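Local coordinates for alginate lyase (Chitinophaga sp. MD30, PDB 6KCW), which breaks down alginate as a bacterial polysaccharide lyase of family 36, at residues A1-Y13 and N22-N34. Residues are numbered along the deposited sequence; the frame is centred on the assembly and turned at random.
Sequences AIPSSLSINWNNY and NAASDFGNAGGWN. With CA (calcium ion), chain C.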
loop_
_atom_site.group_PDB
_atom_site.type_symbol
_atom_site.label_atom_id
_atom_site.label_comp_id
_atom_site.label_asym_id
_atom_site.label_seq_id
_atom_site.Cartn_x
_atom_site.Cartn_y
_atom_site.Cartn_z
ATOM N N ALA A 1 -17.921 -11.560 0.806
ATOM C CA ALA A 1 -17.473 -11.682 -0.582
ATOM C C ALA A 1 -15.964 -11.521 -0.672
ATOM O O ALA A 1 -15.354 -10.770 0.107
ATOM C CB ALA A 1 -18.167 -10.654 -1.477
ATOM N N ILE A 2 -15.371 -12.241 -1.620
ATOM C CA ILE A 2 -13.954 -12.112 -1.944
ATOM C C ILE A 2 -13.866 -11.546 -3.354
ATOM O O ILE A 2 -13.780 -12.316 -4.325
ATOM C CB ILE A 2 -13.226 -13.456 -1.845
ATOM C CG1 ILE A 2 -13.607 -14.157 -0.552
ATOM C CG2 ILE A 2 -11.722 -13.261 -1.916
ATOM C CD1 ILE A 2 -12.902 -15.476 -0.378
ATOM N N PRO A 3 -13.854 -10.223 -3.509
ATOM C CA PRO A 3 -13.925 -9.636 -4.853
ATOM C C PRO A 3 -12.721 -9.998 -5.707
ATOM O O PRO A 3 -11.623 -10.254 -5.206
ATOM C CB PRO A 3 -13.960 -8.132 -4.570
ATOM C CG PRO A 3 -13.191 -7.993 -3.290
ATOM C CD PRO A 3 -13.540 -9.216 -2.479
ATOM N N SER A 4 -12.950 -10.027 -7.022
ATOM C CA SER A 4 -11.863 -9.979 -7.989
ATOM C C SER A 4 -11.763 -8.632 -8.691
ATOM O O SER A 4 -10.750 -8.369 -9.341
ATOM C CB SER A 4 -11.993 -11.104 -9.031
ATOM O OG SER A 4 -13.317 -11.250 -9.483
ATOM N N SER A 5 -12.767 -7.769 -8.554
ATOM C CA SER A 5 -12.679 -6.391 -9.006
ATOM C C SER A 5 -13.416 -5.487 -8.024
ATOM O O SER A 5 -14.361 -5.905 -7.346
ATOM C CB SER A 5 -13.261 -6.215 -10.409
ATOM O OG SER A 5 -14.636 -6.547 -10.421
ATOM N N LEU A 6 -12.968 -4.241 -7.945
ATOM C CA LEU A 6 -13.607 -3.269 -7.076
ATOM C C LEU A 6 -13.528 -1.912 -7.746
ATOM O O LEU A 6 -12.551 -1.601 -8.430
ATOM C CB LEU A 6 -12.948 -3.190 -5.689
ATOM C CG LEU A 6 -13.116 -4.324 -4.681
ATOM C CD1 LEU A 6 -12.297 -3.999 -3.446
ATOM C CD2 LEU A 6 -14.576 -4.544 -4.315
ATOM N N SER A 7 -14.553 -1.098 -7.519
ATOM C CA SER A 7 -14.558 0.275 -8.008
ATOM C C SER A 7 -15.277 1.107 -6.958
ATOM O O SER A 7 -16.490 0.970 -6.768
ATOM C CB SER A 7 -15.233 0.380 -9.368
ATOM O OG SER A 7 -14.348 0.974 -10.295
ATOM N N ILE A 8 -14.520 1.942 -6.258
ATOM C CA ILE A 8 -15.012 2.646 -5.086
ATOM C C ILE A 8 -14.479 4.067 -5.183
ATOM O O ILE A 8 -13.266 4.282 -5.101
ATOM C CB ILE A 8 -14.563 1.981 -3.770
ATOM C CG1 ILE A 8 -14.757 0.457 -3.829
ATOM C CG2 ILE A 8 -15.349 2.546 -2.593
ATOM C CD1 ILE A 8 -14.098 -0.329 -2.695
ATOM N N ASN A 9 -15.370 5.034 -5.374
ATOM C CA ASN A 9 -14.979 6.435 -5.371
ATOM C C ASN A 9 -15.637 7.210 -4.251
ATOM O O ASN A 9 -15.455 8.431 -4.168
ATOM C CB ASN A 9 -15.304 7.101 -6.713
ATOM C CG ASN A 9 -16.758 6.932 -7.108
ATOM O OD1 ASN A 9 -17.603 6.559 -6.288
ATOM N ND2 ASN A 9 -17.055 7.192 -8.376
ATOM N N TRP A 10 -16.427 6.547 -3.412
ATOM C CA TRP A 10 -16.963 7.145 -2.194
ATOM C C TRP A 10 -17.814 8.377 -2.484
ATOM O O TRP A 10 -18.002 9.229 -1.609
ATOM C CB TRP A 10 -15.828 7.483 -1.218
ATOM C CG TRP A 10 -15.082 6.256 -0.770
ATOM C CD1 TRP A 10 -15.482 5.361 0.180
ATOM C CD2 TRP A 10 -13.819 5.782 -1.259
ATOM N NE1 TRP A 10 -14.552 4.366 0.317
ATOM C CE2 TRP A 10 -13.518 4.599 -0.551
ATOM C CE3 TRP A 10 -12.914 6.241 -2.225
ATOM C CZ2 TRP A 10 -12.356 3.862 -0.782
ATOM C CZ3 TRP A 10 -11.755 5.509 -2.449
ATOM C CH2 TRP A 10 -11.490 4.333 -1.730
ATOM N N ASN A 11 -18.336 8.488 -3.708
ATOM C CA ASN A 11 -19.125 9.657 -4.081
ATOM C C ASN A 11 -20.582 9.551 -3.656
ATOM O O ASN A 11 -21.268 10.576 -3.567
ATOM C CB ASN A 11 -19.029 9.873 -5.582
ATOM C CG ASN A 11 -17.701 10.432 -5.978
ATOM O OD1 ASN A 11 -16.874 10.715 -5.115
ATOM N ND2 ASN A 11 -17.473 10.588 -7.280
ATOM N N ASN A 12 -21.063 8.341 -3.409
ATOM C CA ASN A 12 -22.375 8.103 -2.831
ATOM C C ASN A 12 -22.388 8.262 -1.317
ATOM O O ASN A 12 -23.431 8.032 -0.700
ATOM C CB ASN A 12 -22.844 6.694 -3.194
ATOM C CG ASN A 12 -21.876 5.613 -2.710
ATOM O OD1 ASN A 12 -20.646 5.742 -2.831
ATOM N ND2 ASN A 12 -22.431 4.542 -2.157
ATOM N N TYR A 13 -21.270 8.637 -0.703
ATOM C CA TYR A 13 -21.201 8.737 0.746
ATOM C C TYR A 13 -21.359 10.174 1.197
ATOM O O TYR A 13 -20.919 11.110 0.518
ATOM C CB TYR A 13 -19.885 8.182 1.300
ATOM C CG TYR A 13 -19.944 6.701 1.454
ATOM C CD1 TYR A 13 -20.558 6.125 2.567
ATOM C CD2 TYR A 13 -19.427 5.869 0.469
ATOM C CE1 TYR A 13 -20.640 4.758 2.702
ATOM C CE2 TYR A 13 -19.509 4.506 0.584
ATOM C CZ TYR A 13 -20.110 3.953 1.708
ATOM O OH TYR A 13 -20.185 2.587 1.813
ATOM N N ASN A 22 -19.466 -0.223 6.476
ATOM C CA ASN A 22 -19.316 0.419 5.170
ATOM C C ASN A 22 -18.140 -0.182 4.402
ATOM O O ASN A 22 -18.272 -0.567 3.233
ATOM C CB ASN A 22 -19.115 1.930 5.338
ATOM C CG ASN A 22 -20.308 2.629 5.995
ATOM O OD1 ASN A 22 -20.136 3.552 6.796
ATOM N ND2 ASN A 22 -21.517 2.195 5.655
ATOM N N ALA A 23 -16.979 -0.274 5.064
ATOM C CA ALA A 23 -15.776 -0.832 4.443
ATOM C C ALA A 23 -15.983 -2.279 4.016
ATOM O O ALA A 23 -15.659 -2.658 2.883
ATOM C CB ALA A 23 -14.591 -0.729 5.404
ATOM N N ALA A 24 -16.516 -3.105 4.916
ATOM C CA ALA A 24 -16.793 -4.492 4.558
ATOM C C ALA A 24 -17.776 -4.570 3.397
ATOM O O ALA A 24 -17.636 -5.420 2.508
ATOM C CB ALA A 24 -17.324 -5.250 5.774
ATOM N N SER A 25 -18.756 -3.665 3.361
ATOM C CA SER A 25 -19.739 -3.706 2.282
ATOM C C SER A 25 -19.120 -3.331 0.935
ATOM O O SER A 25 -19.449 -3.939 -0.090
ATOM C CB SER A 25 -20.921 -2.798 2.612
ATOM O OG SER A 25 -21.975 -2.978 1.672
ATOM N N ASP A 26 -18.210 -2.349 0.920
ATOM C CA ASP A 26 -17.623 -1.859 -0.328
ATOM C C ASP A 26 -16.480 -2.742 -0.813
ATOM O O ASP A 26 -16.365 -3.019 -2.013
ATOM C CB ASP A 26 -17.123 -0.432 -0.133
ATOM C CG ASP A 26 -18.245 0.532 0.104
ATOM O OD1 ASP A 26 -19.247 0.412 -0.626
ATOM O OD2 ASP A 26 -18.136 1.391 1.010
ATOM N N PHE A 27 -15.632 -3.147 0.100
ATOM C CA PHE A 27 -14.487 -3.940 -0.224
ATOM C C PHE A 27 -14.806 -5.404 -0.235
ATOM O O PHE A 27 -14.092 -6.165 -0.806
ATOM C CB PHE A 27 -13.404 -3.683 0.794
ATOM C CG PHE A 27 -12.783 -2.332 0.697
ATOM C CD1 PHE A 27 -11.688 -2.128 -0.082
ATOM C CD2 PHE A 27 -13.260 -1.294 1.423
ATOM C CE1 PHE A 27 -11.105 -0.913 -0.163
ATOM C CE2 PHE A 27 -12.691 -0.071 1.348
ATOM C CZ PHE A 27 -11.605 0.123 0.555
ATOM N N GLY A 28 -15.875 -5.804 0.411
ATOM C CA GLY A 28 -16.238 -7.204 0.460
ATOM C C GLY A 28 -15.785 -7.784 1.765
ATOM O O GLY A 28 -16.450 -8.559 2.359
ATOM N N ASN A 29 -14.623 -7.379 2.210
ATOM C CA ASN A 29 -14.100 -7.819 3.467
ATOM C C ASN A 29 -13.034 -6.833 3.881
ATOM O O ASN A 29 -12.431 -6.254 3.033
ATOM C CB ASN A 29 -13.634 -9.280 3.420
ATOM C CG ASN A 29 -12.433 -9.492 2.555
ATOM O OD1 ASN A 29 -11.328 -9.323 2.990
ATOM N ND2 ASN A 29 -12.653 -9.898 1.340
ATOM N N ALA A 30 -12.843 -6.636 5.181
ATOM C CA ALA A 30 -11.864 -5.693 5.745
ATOM C C ALA A 30 -11.704 -6.024 7.206
ATOM O O ALA A 30 -12.406 -5.485 8.026
ATOM C CB ALA A 30 -12.375 -4.283 5.604
ATOM N N GLY A 31 -10.771 -6.893 7.551
ATOM C CA GLY A 31 -10.696 -7.396 8.909
ATOM C C GLY A 31 -9.780 -6.696 9.895
ATOM O O GLY A 31 -9.303 -7.325 10.849
ATOM N N GLY A 32 -9.523 -5.407 9.701
ATOM C CA GLY A 32 -8.738 -4.689 10.687
ATOM C C GLY A 32 -9.254 -3.294 10.949
ATOM O O GLY A 32 -8.633 -2.512 11.679
ATOM N N TRP A 33 -10.415 -2.990 10.370
ATOM C CA TRP A 33 -10.868 -1.613 10.271
ATOM C C TRP A 33 -11.140 -1.000 11.639
ATOM O O TRP A 33 -11.705 -1.635 12.533
ATOM C CB TRP A 33 -12.126 -1.537 9.410
ATOM C CG TRP A 33 -12.195 -0.297 8.639
ATOM C CD1 TRP A 33 -12.677 0.901 9.066
ATOM C CD2 TRP A 33 -11.759 -0.103 7.289
ATOM N NE1 TRP A 33 -12.584 1.834 8.060
ATOM C CE2 TRP A 33 -12.018 1.244 6.957
ATOM C CE3 TRP A 33 -11.184 -0.933 6.325
ATOM C CZ2 TRP A 33 -11.714 1.778 5.704
ATOM C CZ3 TRP A 33 -10.887 -0.397 5.076
ATOM C CH2 TRP A 33 -11.150 0.944 4.783
ATOM N N ASN A 34 -10.751 0.265 11.774
ATOM C CA ASN A 34 -10.922 1.055 12.986
ATOM C C ASN A 34 -11.696 2.298 12.549
ATOM O O ASN A 34 -11.086 3.287 12.127
ATOM C CB ASN A 34 -9.567 1.390 13.600
ATOM C CG ASN A 34 -9.680 2.059 14.941
ATOM O OD1 ASN A 34 -10.606 2.832 15.191
ATOM N ND2 ASN A 34 -8.714 1.789 15.813
HETATM CA CA CA C . -14.726 10.444 -4.710
HETATM O O HOH W 1 -20.961 1.922 -1.488
HETATM O O HOH W 2 -15.357 12.422 -5.179
HETATM O O HOH W 3 -14.517 10.130 -7.354
#
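Ile8 and Phe27 form the tight part of this contact: CD1 of Ile8 sits 3.9 Å from the centroid of the Phe27 ring and 9° off its normal, a CH-pi contact over the middle of one face. CG1 lies anti to the carbonyl carbon, and an extended chi2 carries CD1 onward to the ring; the other branch, CG2, lies on a face of Trp10. Phe27 CZ approaches the edge of that indole, 4.0 Å from Trp10 CZ2, and Leu6 CD1 lies 3.9 Å from Phe27 CD1.

A second part is polar and partly exposed, yet close. Tyr13 OH donates to the syn lone pair of Asp26 OD2 at 2.5 Å, with ring and carboxylate planes 88° apart; OD2 also bonds Tyr18. Tyr13 CE1 lies 3.9 Å from Asn22 CG. An alanine in place of Tyr13 would probably leave OD2 without one of its two hydroxyl partners and open a gap beside Asn22. The looser side is the exposed chain start, where Ala1 is held through its carbonyl: Asn29 ND2 reaches Ala1 O at 3.1 Å, 164° at the hydrogen and in the carbonyl plane, while Asn29 OD1 is held by Asp65 N. Gly28, the first residue past the helix, has positive phi, and a CB there would run into Ala1 O.

Beyond Ile8 the chain turns to the calcium ion, bound by Asn9 O and Asn11 OD1 together with Gly43 and Asp233. The antiparallel sheets are consistent with a concanavalin-like beta-sandwich (jelly roll). Strand 5-8 pairs antiparallel with strand 228-241, at an edge of the larger sheet; the axes of strand 5-8 and helix 22-27 approach to 9.6 Å, with Phe27 also touching Leu235.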